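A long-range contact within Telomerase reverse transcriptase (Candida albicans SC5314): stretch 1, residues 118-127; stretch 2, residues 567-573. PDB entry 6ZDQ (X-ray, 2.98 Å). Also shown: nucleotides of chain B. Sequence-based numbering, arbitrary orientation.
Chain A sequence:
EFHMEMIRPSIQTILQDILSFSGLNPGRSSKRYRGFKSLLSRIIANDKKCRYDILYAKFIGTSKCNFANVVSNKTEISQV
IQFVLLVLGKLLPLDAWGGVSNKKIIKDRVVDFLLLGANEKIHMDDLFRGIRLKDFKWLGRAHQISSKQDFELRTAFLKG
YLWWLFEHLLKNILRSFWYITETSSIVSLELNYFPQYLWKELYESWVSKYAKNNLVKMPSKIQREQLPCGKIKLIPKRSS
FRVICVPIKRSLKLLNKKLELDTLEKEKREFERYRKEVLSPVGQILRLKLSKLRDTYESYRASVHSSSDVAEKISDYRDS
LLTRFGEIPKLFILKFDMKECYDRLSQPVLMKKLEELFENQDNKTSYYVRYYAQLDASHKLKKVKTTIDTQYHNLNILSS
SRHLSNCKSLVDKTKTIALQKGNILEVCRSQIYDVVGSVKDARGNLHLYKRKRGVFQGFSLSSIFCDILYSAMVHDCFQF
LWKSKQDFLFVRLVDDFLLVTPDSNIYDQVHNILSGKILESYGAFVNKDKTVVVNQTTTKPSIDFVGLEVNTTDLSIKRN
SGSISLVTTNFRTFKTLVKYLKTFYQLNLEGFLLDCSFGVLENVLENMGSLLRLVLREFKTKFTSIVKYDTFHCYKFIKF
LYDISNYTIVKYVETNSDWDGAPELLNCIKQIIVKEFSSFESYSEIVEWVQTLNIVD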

# COMPACT_ATOMS: atom_id res chain seq x y z
N ALA A 118 1.34 -9.32 -0.72
CA ALA A 118 0.76 -7.99 -0.53
C ALA A 118 -0.58 -7.83 -1.25
O ALA A 118 -0.73 -7.04 -2.18
CB ALA A 118 1.75 -6.90 -0.97
N ASN A 119 -1.54 -8.64 -0.81
CA ASN A 119 -2.93 -8.52 -1.26
C ASN A 119 -3.09 -8.78 -2.76
O ASN A 119 -4.00 -8.26 -3.39
CB ASN A 119 -3.52 -7.15 -0.91
CG ASN A 119 -3.40 -6.83 0.57
OD1 ASN A 119 -2.76 -5.85 0.95
ND2 ASN A 119 -4.02 -7.65 1.41
N GLU A 120 -2.19 -9.58 -3.34
CA GLU A 120 -2.36 -10.05 -4.71
C GLU A 120 -3.10 -11.38 -4.69
O GLU A 120 -2.84 -12.23 -3.84
CB GLU A 120 -1.02 -10.20 -5.41
CG GLU A 120 -0.34 -8.90 -5.78
CD GLU A 120 1.00 -9.11 -6.46
OE1 GLU A 120 1.92 -8.29 -6.26
OE2 GLU A 120 1.14 -10.12 -7.18
N LYS A 121 -4.04 -11.54 -5.62
CA LYS A 121 -4.86 -12.74 -5.68
C LYS A 121 -4.94 -13.25 -7.11
O LYS A 121 -4.91 -12.48 -8.08
CB LYS A 121 -6.28 -12.49 -5.16
CG LYS A 121 -6.37 -12.18 -3.67
CD LYS A 121 -6.24 -10.68 -3.40
CE LYS A 121 -6.30 -10.39 -1.91
NZ LYS A 121 -5.20 -11.07 -1.16
N ILE A 122 -5.03 -14.58 -7.24
CA ILE A 122 -5.24 -15.25 -8.52
C ILE A 122 -6.65 -15.82 -8.51
O ILE A 122 -7.03 -16.53 -7.56
CB ILE A 122 -4.20 -16.35 -8.77
CG1 ILE A 122 -2.81 -15.75 -8.94
CG2 ILE A 122 -4.57 -17.17 -9.99
CD1 ILE A 122 -1.73 -16.77 -9.24
N HIS A 123 -7.43 -15.50 -9.54
CA HIS A 123 -8.78 -16.02 -9.65
C HIS A 123 -8.77 -17.55 -9.68
O HIS A 123 -7.94 -18.16 -10.36
CB HIS A 123 -9.46 -15.48 -10.90
CG HIS A 123 -10.96 -15.47 -10.82
ND1 HIS A 123 -11.73 -16.59 -11.07
CD2 HIS A 123 -11.83 -14.48 -10.52
CE1 HIS A 123 -13.00 -16.28 -10.93
NE2 HIS A 123 -13.09 -15.01 -10.59
N MET A 124 -9.69 -18.16 -8.93
CA MET A 124 -9.71 -19.61 -8.83
C MET A 124 -9.98 -20.27 -10.17
O MET A 124 -9.60 -21.43 -10.38
CB MET A 124 -10.74 -20.05 -7.79
CG MET A 124 -10.24 -19.95 -6.36
SD MET A 124 -11.49 -20.42 -5.14
CE MET A 124 -12.05 -21.98 -5.81
N ASP A 125 -10.64 -19.57 -11.09
CA ASP A 125 -10.80 -20.11 -12.44
C ASP A 125 -9.47 -20.20 -13.16
O ASP A 125 -9.27 -21.12 -13.97
CB ASP A 125 -11.80 -19.27 -13.23
CG ASP A 125 -13.24 -19.56 -12.84
OD1 ASP A 125 -13.62 -20.74 -12.77
OD2 ASP A 125 -14.00 -18.59 -12.60
N ASP A 126 -8.55 -19.27 -12.90
CA ASP A 126 -7.21 -19.35 -13.47
C ASP A 126 -6.33 -20.33 -12.70
O ASP A 126 -5.63 -21.15 -13.30
CB ASP A 126 -6.56 -17.96 -13.48
CG ASP A 126 -7.31 -16.97 -14.34
OD1 ASP A 126 -7.91 -17.40 -15.35
OD2 ASP A 126 -7.30 -15.77 -14.01
N LEU A 127 -6.36 -20.24 -11.37
CA LEU A 127 -5.47 -21.05 -10.55
C LEU A 127 -5.78 -22.54 -10.67
O LEU A 127 -4.86 -23.37 -10.62
CB LEU A 127 -5.56 -20.60 -9.09
CG LEU A 127 -4.46 -21.11 -8.15
CD1 LEU A 127 -3.10 -20.61 -8.61
CD2 LEU A 127 -4.75 -20.67 -6.72
N VAL A 567 -0.67 -4.72 -12.28
CA VAL A 567 -1.54 -5.46 -13.20
C VAL A 567 -1.95 -6.84 -12.68
O VAL A 567 -3.08 -7.28 -12.89
CB VAL A 567 -0.84 -5.57 -14.57
CG1 VAL A 567 -1.42 -6.70 -15.41
CG2 VAL A 567 -0.93 -4.24 -15.31
N THR A 568 -1.05 -7.52 -11.97
CA THR A 568 -1.31 -8.90 -11.56
C THR A 568 -2.59 -9.03 -10.74
O THR A 568 -3.34 -10.00 -10.90
CB THR A 568 -0.12 -9.46 -10.78
OG1 THR A 568 -0.51 -10.63 -10.07
CG2 THR A 568 0.40 -8.42 -9.81
N THR A 569 -2.87 -8.06 -9.88
CA THR A 569 -3.98 -8.17 -8.94
C THR A 569 -5.31 -7.90 -9.64
O THR A 569 -5.54 -6.80 -10.15
CB THR A 569 -3.80 -7.20 -7.78
OG1 THR A 569 -2.41 -7.13 -7.43
CG2 THR A 569 -4.59 -7.67 -6.57
N ASN A 570 -6.17 -8.92 -9.68
CA ASN A 570 -7.60 -8.83 -10.01
C ASN A 570 -7.86 -8.59 -11.49
O ASN A 570 -9.03 -8.57 -11.90
CB ASN A 570 -8.33 -7.75 -9.21
CG ASN A 570 -7.97 -7.77 -7.74
OD1 ASN A 570 -7.65 -6.74 -7.16
ND2 ASN A 570 -8.02 -8.95 -7.14
N PHE A 571 -6.83 -8.40 -12.31
CA PHE A 571 -7.01 -8.09 -13.72
C PHE A 571 -6.81 -9.37 -14.52
O PHE A 571 -5.70 -9.92 -14.56
CB PHE A 571 -6.04 -6.99 -14.16
CG PHE A 571 -6.24 -5.68 -13.46
CD1 PHE A 571 -7.51 -5.27 -13.08
CD2 PHE A 571 -5.17 -4.86 -13.16
CE1 PHE A 571 -7.70 -4.07 -12.43
CE2 PHE A 571 -5.35 -3.66 -12.51
CZ PHE A 571 -6.62 -3.26 -12.14
N ARG A 572 -7.89 -9.85 -15.14
CA ARG A 572 -7.83 -11.08 -15.93
C ARG A 572 -8.57 -10.96 -17.26
O ARG A 572 -8.69 -11.96 -17.97
CB ARG A 572 -8.39 -12.26 -15.12
CG ARG A 572 -9.77 -12.02 -14.55
CD ARG A 572 -10.16 -13.12 -13.58
NE ARG A 572 -9.97 -14.45 -14.17
CZ ARG A 572 -10.88 -15.08 -14.90
NH1 ARG A 572 -12.05 -14.52 -15.13
NH2 ARG A 572 -10.62 -16.28 -15.39
N THR A 573 -9.06 -9.77 -17.61
CA THR A 573 -9.76 -9.54 -18.87
C THR A 573 -9.10 -8.38 -19.59
O THR A 573 -8.54 -7.48 -18.97
CB THR A 573 -11.25 -9.25 -18.66
OG1 THR A 573 -11.40 -8.00 -17.97
CG2 THR A 573 -11.91 -10.35 -17.85
P C B 35 -19.19 -17.49 -13.27
OP1 C B 35 -19.18 -16.55 -12.12
OP2 C B 35 -20.43 -17.65 -14.08
O5' C B 35 -18.01 -17.09 -14.26
C5' C B 35 -16.68 -16.94 -13.78
C4' C B 35 -15.68 -16.94 -14.91
O4' C B 35 -15.77 -18.18 -15.65
C3' C B 35 -15.87 -15.87 -15.97
O3' C B 35 -15.39 -14.60 -15.57
C2' C B 35 -15.14 -16.46 -17.16
O2' C B 35 -13.73 -16.31 -17.01
C1' C B 35 -15.48 -17.94 -17.01
N1 C B 35 -16.65 -18.32 -17.83
C2 C B 35 -16.49 -18.49 -19.21
O2 C B 35 -15.38 -18.32 -19.72
N3 C B 35 -17.56 -18.84 -19.96
C4 C B 35 -18.76 -19.01 -19.39
N4 C B 35 -19.78 -19.35 -20.17
C5 C B 35 -18.95 -18.85 -17.99
C6 C B 35 -17.88 -18.51 -17.26
P U B 36 -16.14 -13.26 -16.07
OP1 U B 36 -15.59 -12.11 -15.30
OP2 U B 36 -17.60 -13.53 -16.06
O5' U B 36 -15.69 -13.11 -17.58
C5' U B 36 -14.31 -13.10 -17.94
C4' U B 36 -14.12 -13.31 -19.42
O4' U B 36 -14.62 -14.62 -19.81
C3' U B 36 -14.87 -12.35 -20.32
O3' U B 36 -14.21 -11.10 -20.44
C2' U B 36 -14.98 -13.13 -21.63
O2' U B 36 -13.76 -13.05 -22.36
C1' U B 36 -15.14 -14.56 -21.12
N1 U B 36 -16.56 -15.00 -21.09
C2 U B 36 -17.09 -15.51 -22.26
O2 U B 36 -16.44 -15.60 -23.29
N3 U B 36 -18.40 -15.90 -22.18
C4 U B 36 -19.22 -15.84 -21.07
O4 U B 36 -20.38 -16.24 -21.16
C5 U B 36 -18.60 -15.30 -19.90
C6 U B 36 -17.32 -14.91 -19.95
P A B 34 -23.03 -21.97 -13.53
OP1 A B 34 -23.72 -21.29 -12.40
OP2 A B 34 -23.58 -21.85 -14.91
O5' A B 34 -21.52 -21.46 -13.57
C5' A B 34 -20.70 -21.52 -12.42
C4' A B 34 -19.24 -21.34 -12.76
O4' A B 34 -18.81 -22.42 -13.63
C3' A B 34 -18.88 -20.09 -13.54
O3' A B 34 -18.77 -18.94 -12.71
C2' A B 34 -17.58 -20.48 -14.22
O2' A B 34 -16.50 -20.42 -13.30
C1' A B 34 -17.85 -21.95 -14.54
N9 A B 34 -18.38 -22.12 -15.91
C8 A B 34 -19.67 -22.38 -16.29
N7 A B 34 -19.83 -22.49 -17.58
C5 A B 34 -18.56 -22.29 -18.09
C6 A B 34 -18.06 -22.28 -19.41
N6 A B 34 -18.81 -22.49 -20.49
N1 A B 34 -16.73 -22.06 -19.57
C2 A B 34 -15.98 -21.86 -18.49
N3 A B 34 -16.33 -21.84 -17.20
C4 A B 34 -17.65 -22.07 -17.07

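A single arginine, Arg572, ties the two stretches together and holds the nucleic acid at the same time. Its guanidinium has a salt bridge, a stack and a nucleotide contact. Along one edge it forms a two-pronged salt bridge with Asp126. NH2 of Arg572 donates to OD1 of Asp126 at 2.9 Å, and NE of Arg572 donates to OD2 of Asp126 at 3.0 Å. Both bonds are nearly straight, at 165° and 171°. NH1 of Arg572 is left free for the RNA strand. It donates to O2' of C35 at 3.1 Å, with a weaker bond to O3' of C35 at 3.4 Å.

One face of the guanidinium lies on the ring of His123. The centres are 4.3 Å apart and the planes are tilted by 27°. The stack is therefore close but not perfectly parallel. His123 also caps the helix that follows it: its ND1 accepts from N of Asp125 at 3.2 Å. This bond helps to fix the ring that Arg572 covers. Asp126 lies in the first turn of that helix, with its CA-to-CB bond directed toward the other stretch.

Asp125 sits beside this cluster. Its CB is 3.9 Å from NH2 of Arg572, while its carboxylate faces the RNA. O2' of A34 lies 2.9 Å from OD1 of Asp125.

The other end of the contact is looser. The CA atoms come nearest at Glu120 and Thr569, 4.9 Å apart. OG1 of Thr568 gives a weak hydrogen bond to OE2 of Glu120 at 3.4 Å. Most of the rest is packing. CG of Glu120 lies 3.2 Å from OG1 of Thr569, and CG2 of Thr569 lies 3.3 Å from O of Asn119. Lys121 flanks this region, but the end of its side chain leads away.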